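Local coordinates for protein PatF (Prochloron didemni, PDB 4BG2) that is probably a prenyltransferase-like protein of patellamide (cyanobactin) biosynthesis, built as a ten-stranded antiparallel barrel with helices packed around it, at residues F32-E43 / K85-V96. Residues are numbered along the deposited sequence; the frame is centred on the assembly and turned at random.
Sequences FPLPLFEEAILE and KLLDKIDSQLGV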
loop_
_atom_site.group_PDB
_atom_site.type_symbol
_atom_site.label_atom_id
_atom_site.label_comp_id
_atom_site.label_asym_id
_atom_site.label_seq_id
_atom_site.Cartn_x
_atom_site.Cartn_y
_atom_site.Cartn_z
ATOM N N PHE A 32 -6.002 -10.920 -15.948
ATOM C CA PHE A 32 -6.190 -9.491 -16.100
ATOM C C PHE A 32 -6.369 -8.862 -14.724
ATOM O O PHE A 32 -7.158 -9.375 -13.927
ATOM C CB PHE A 32 -7.446 -9.216 -16.935
ATOM C CG PHE A 32 -7.653 -7.777 -17.235
ATOM C CD1 PHE A 32 -8.362 -6.957 -16.367
ATOM C CD2 PHE A 32 -7.101 -7.228 -18.373
ATOM C CE1 PHE A 32 -8.514 -5.599 -16.635
ATOM C CE2 PHE A 32 -7.258 -5.882 -18.656
ATOM C CZ PHE A 32 -7.964 -5.065 -17.789
ATOM N N PRO A 33 -5.673 -7.744 -14.438
ATOM C CA PRO A 33 -4.790 -6.927 -15.258
ATOM C C PRO A 33 -3.288 -7.153 -15.028
ATOM O O PRO A 33 -2.467 -6.276 -15.348
ATOM C CB PRO A 33 -5.150 -5.525 -14.800
ATOM C CG PRO A 33 -5.343 -5.717 -13.324
ATOM C CD PRO A 33 -5.882 -7.108 -13.126
ATOM N N LEU A 34 -2.917 -8.331 -14.558
ATOM C CA LEU A 34 -1.523 -8.588 -14.213
ATOM C C LEU A 34 -0.526 -8.499 -15.369
ATOM O O LEU A 34 0.498 -7.835 -15.231
ATOM C CB LEU A 34 -1.409 -9.915 -13.480
ATOM C CG LEU A 34 -0.134 -10.240 -12.708
ATOM C CD1 LEU A 34 0.547 -9.006 -12.117
ATOM C CD2 LEU A 34 -0.495 -11.232 -11.598
ATOM N N PRO A 35 -0.806 -9.136 -16.515
ATOM C CA PRO A 35 0.094 -8.881 -17.658
ATOM C C PRO A 35 0.286 -7.412 -18.014
ATOM O O PRO A 35 1.418 -6.978 -18.238
ATOM C CB PRO A 35 -0.578 -9.636 -18.817
ATOM C CG PRO A 35 -1.339 -10.731 -18.156
ATOM C CD PRO A 35 -1.816 -10.168 -16.834
ATOM N N LEU A 36 -0.803 -6.647 -18.073
ATOM C CA LEU A 36 -0.724 -5.195 -18.317
ATOM C C LEU A 36 0.117 -4.488 -17.244
ATOM O O LEU A 36 0.891 -3.580 -17.548
ATOM C CB LEU A 36 -2.118 -4.557 -18.315
ATOM C CG LEU A 36 -2.964 -4.591 -19.588
ATOM C CD1 LEU A 36 -4.371 -4.105 -19.275
ATOM C CD2 LEU A 36 -2.321 -3.722 -20.662
ATOM N N PHE A 37 -0.054 -4.882 -15.984
ATOM C CA PHE A 37 0.689 -4.253 -14.917
ATOM C C PHE A 37 2.197 -4.467 -15.056
ATOM O O PHE A 37 3.003 -3.542 -14.845
ATOM C CB PHE A 37 0.230 -4.796 -13.581
ATOM C CG PHE A 37 0.885 -4.136 -12.437
ATOM C CD1 PHE A 37 0.640 -2.788 -12.165
ATOM C CD2 PHE A 37 1.782 -4.822 -11.648
ATOM C CE1 PHE A 37 1.240 -2.166 -11.094
ATOM C CE2 PHE A 37 2.395 -4.195 -10.582
ATOM C CZ PHE A 37 2.125 -2.873 -10.312
ATOM N N GLU A 38 2.577 -5.669 -15.475
ATOM C CA GLU A 38 3.978 -5.996 -15.683
ATOM C C GLU A 38 4.581 -5.078 -16.751
ATOM O O GLU A 38 5.686 -4.551 -16.582
ATOM C CB GLU A 38 4.121 -7.475 -16.075
ATOM C CG GLU A 38 3.785 -8.450 -14.947
ATOM C CD GLU A 38 3.891 -9.929 -15.348
ATOM O OE1 GLU A 38 4.173 -10.232 -16.524
ATOM O OE2 GLU A 38 3.713 -10.810 -14.472
ATOM N N GLU A 39 3.854 -4.874 -17.843
ATOM C CA GLU A 39 4.310 -3.961 -18.877
ATOM C C GLU A 39 4.422 -2.544 -18.318
ATOM O O GLU A 39 5.381 -1.828 -18.611
ATOM C CB GLU A 39 3.370 -3.989 -20.095
ATOM C CG GLU A 39 3.328 -5.348 -20.768
ATOM C CD GLU A 39 2.320 -5.460 -21.908
ATOM O OE1 GLU A 39 1.133 -5.075 -21.749
ATOM O OE2 GLU A 39 2.725 -5.959 -22.981
ATOM N N ALA A 40 3.466 -2.133 -17.491
ATOM C CA ALA A 40 3.486 -0.760 -16.975
ATOM C C ALA A 40 4.714 -0.469 -16.098
ATOM O O ALA A 40 5.345 0.597 -16.218
ATOM C CB ALA A 40 2.215 -0.448 -16.237
ATOM N N ILE A 41 5.079 -1.409 -15.235
ATOM C CA ILE A 41 6.170 -1.132 -14.299
ATOM C C ILE A 41 7.538 -1.149 -14.955
ATOM O O ILE A 41 8.486 -0.584 -14.423
ATOM C CB ILE A 41 6.188 -2.068 -13.084
ATOM C CG1 ILE A 41 6.598 -3.484 -13.496
ATOM C CG2 ILE A 41 4.858 -2.000 -12.348
ATOM C CD1 ILE A 41 6.496 -4.480 -12.370
ATOM N N LEU A 42 7.641 -1.804 -16.100
ATOM C CA LEU A 42 8.861 -1.769 -16.879
ATOM C C LEU A 42 9.149 -0.387 -17.456
ATOM O O LEU A 42 10.291 -0.101 -17.775
ATOM C CB LEU A 42 8.800 -2.789 -18.021
ATOM C CG LEU A 42 8.904 -4.265 -17.625
ATOM C CD1 LEU A 42 8.881 -5.141 -18.877
ATOM C CD2 LEU A 42 10.167 -4.510 -16.828
ATOM N N GLU A 43 8.120 0.455 -17.587
ATOM C CA GLU A 43 8.290 1.804 -18.102
ATOM C C GLU A 43 8.735 2.816 -17.062
ATOM O O GLU A 43 9.075 3.936 -17.416
ATOM C CB GLU A 43 6.995 2.305 -18.742
ATOM C CG GLU A 43 6.524 1.474 -19.923
ATOM C CD GLU A 43 5.351 2.121 -20.648
ATOM O OE1 GLU A 43 4.413 2.611 -19.981
ATOM O OE2 GLU A 43 5.370 2.159 -21.893
ATOM N N LYS A 85 -1.792 6.271 -17.585
ATOM C CA LYS A 85 -1.612 5.244 -18.627
ATOM C C LYS A 85 -2.217 3.915 -18.228
ATOM O O LYS A 85 -2.840 3.252 -19.038
ATOM C CB LYS A 85 -0.139 4.977 -18.897
ATOM C CG LYS A 85 0.548 5.939 -19.854
ATOM C CD LYS A 85 2.060 5.721 -19.748
ATOM C CE LYS A 85 2.803 6.126 -20.996
ATOM N NZ LYS A 85 2.481 7.529 -21.376
ATOM N N LEU A 86 -1.995 3.516 -16.978
ATOM C CA LEU A 86 -2.491 2.236 -16.477
ATOM C C LEU A 86 -4.005 2.225 -16.450
ATOM O O LEU A 86 -4.636 1.269 -16.922
ATOM C CB LEU A 86 -1.945 1.949 -15.072
ATOM C CG LEU A 86 -2.394 0.648 -14.422
ATOM C CD1 LEU A 86 -1.941 -0.527 -15.271
ATOM C CD2 LEU A 86 -1.871 0.533 -12.985
ATOM N N LEU A 87 -4.584 3.288 -15.907
ATOM C CA LEU A 87 -6.029 3.436 -15.849
ATOM C C LEU A 87 -6.654 3.413 -17.249
ATOM O O LEU A 87 -7.701 2.814 -17.430
ATOM C CB LEU A 87 -6.423 4.707 -15.112
ATOM C CG LEU A 87 -6.128 4.775 -13.603
ATOM C CD1 LEU A 87 -6.380 6.169 -13.091
ATOM C CD2 LEU A 87 -6.963 3.784 -12.816
ATOM N N ASP A 88 -6.024 4.071 -18.217
ATOM C CA ASP A 88 -6.506 4.055 -19.614
ATOM C C ASP A 88 -6.500 2.645 -20.179
ATOM O O ASP A 88 -7.477 2.209 -20.761
ATOM C CB ASP A 88 -5.668 4.971 -20.514
ATOM C CG ASP A 88 -5.951 6.452 -20.285
ATOM O OD1 ASP A 88 -6.948 6.798 -19.610
ATOM O OD2 ASP A 88 -5.150 7.291 -20.769
ATOM N N LYS A 89 -5.417 1.910 -19.976
ATOM C CA LYS A 89 -5.386 0.522 -20.438
ATOM C C LYS A 89 -6.466 -0.356 -19.763
ATOM O O LYS A 89 -7.146 -1.141 -20.416
ATOM C CB LYS A 89 -3.981 -0.065 -20.273
ATOM C CG LYS A 89 -2.949 0.729 -21.067
ATOM C CD LYS A 89 -1.833 -0.087 -21.698
ATOM C CE LYS A 89 -1.449 0.521 -23.040
ATOM N NZ LYS A 89 -0.539 -0.410 -23.753
ATOM N N ILE A 90 -6.696 -0.162 -18.481
ATOM C CA ILE A 90 -7.656 -0.997 -17.762
ATOM C C ILE A 90 -9.102 -0.661 -18.131
ATOM O O ILE A 90 -9.934 -1.550 -18.283
ATOM C CB ILE A 90 -7.393 -0.917 -16.248
ATOM C CG1 ILE A 90 -6.081 -1.655 -15.952
ATOM C CG2 ILE A 90 -8.540 -1.517 -15.444
ATOM C CD1 ILE A 90 -5.477 -1.342 -14.612
ATOM N N ASP A 91 -9.398 0.621 -18.257
ATOM C CA ASP A 91 -10.764 1.060 -18.524
ATOM C C ASP A 91 -11.251 0.509 -19.857
ATOM O O ASP A 91 -12.400 0.063 -19.963
ATOM C CB ASP A 91 -10.863 2.584 -18.508
ATOM C CG ASP A 91 -11.962 3.088 -17.590
ATOM O OD1 ASP A 91 -13.048 2.463 -17.519
ATOM O OD2 ASP A 91 -11.748 4.139 -16.950
ATOM N N SER A 92 -10.367 0.488 -20.855
ATOM C CA SER A 92 -10.729 -0.009 -22.170
ATOM C C SER A 92 -11.036 -1.514 -22.225
ATOM O O SER A 92 -11.441 -2.020 -23.272
ATOM C CB SER A 92 -9.656 0.343 -23.203
ATOM O OG SER A 92 -8.367 0.103 -22.723
ATOM N N GLN A 93 -10.858 -2.221 -21.116
ATOM C CA GLN A 93 -11.243 -3.627 -21.019
ATOM C C GLN A 93 -12.747 -3.764 -20.844
ATOM O O GLN A 93 -13.337 -3.138 -19.959
ATOM C CB GLN A 93 -10.550 -4.275 -19.821
ATOM C CG GLN A 93 -10.638 -5.792 -19.785
ATOM C CD GLN A 93 -9.964 -6.441 -20.970
ATOM O OE1 GLN A 93 -9.123 -5.832 -21.639
ATOM N NE2 GLN A 93 -10.318 -7.696 -21.230
ATOM N N LEU A 94 -13.367 -4.585 -21.688
ATOM C CA LEU A 94 -14.803 -4.859 -21.585
ATOM C C LEU A 94 -15.103 -5.520 -20.243
ATOM O O LEU A 94 -14.372 -6.412 -19.790
ATOM C CB LEU A 94 -15.294 -5.762 -22.722
ATOM C CG LEU A 94 -16.808 -6.053 -22.692
ATOM C CD1 LEU A 94 -17.606 -4.828 -23.126
ATOM C CD2 LEU A 94 -17.189 -7.255 -23.542
ATOM N N GLY A 95 -16.185 -5.063 -19.618
ATOM C CA GLY A 95 -16.630 -5.618 -18.359
ATOM C C GLY A 95 -15.957 -4.968 -17.182
ATOM O O GLY A 95 -16.198 -5.370 -16.051
ATOM N N VAL A 96 -15.110 -3.971 -17.447
ATOM C CA VAL A 96 -14.407 -3.255 -16.401
ATOM C C VAL A 96 -14.918 -1.820 -16.380
ATOM O O VAL A 96 -15.059 -1.181 -17.405
ATOM C CB VAL A 96 -12.868 -3.273 -16.588
ATOM C CG1 VAL A 96 -12.206 -2.258 -15.674
ATOM C CG2 VAL A 96 -12.315 -4.664 -16.315
#
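Lys85 opens the contact at an exposed position, where its CD lies 3.9 Å from Glu43 OE1; the two chains cross at about a right angle, and the opposite charges stay 5.5 Å apart between Lys85 NZ and Glu43 OE1, too far for a salt bridge. The next residue, the buried Leu86, reaches two neighbours at once, CD1 meeting the methyl of Ala40, small enough to let the backbones draw near, and CD2 meeting the edge of the Phe37 ring. Lys89 lays its aliphatic stem across Leu36, with CD 3.8 Å from Leu36 CD2; a long chain suits this exposed position, its methylenes covering Leu36 while the ammonium end extends beyond. Helix 34-42 and the 85-91 end of helix 79-91 run nearly antiparallel (157°) on the outside of the barrel, as in the ABBA prenyltransferase fold, Phe37 and Ala40 also touching strand 116-124. Ile90 sets CG1 4.1 Å from Pro33 CB, while its carbonyl O faces the edge of the Phe32 ring. With CG anti to the backbone N (chi1 -168°), Gln93 lays its CG over one face of that ring in a CH-pi contact, 3.7 Å from the centroid; Pro33 CB lies on the opposite face. Replacing Phe32 by an alanine would probably open a gap between Pro33 and Gln93 and deprive the latter's methylenes of their aromatic surface. Closing the type II turn that begins at Gln93, Val96 brings CG2 to 3.9 Å from Phe32 CE1.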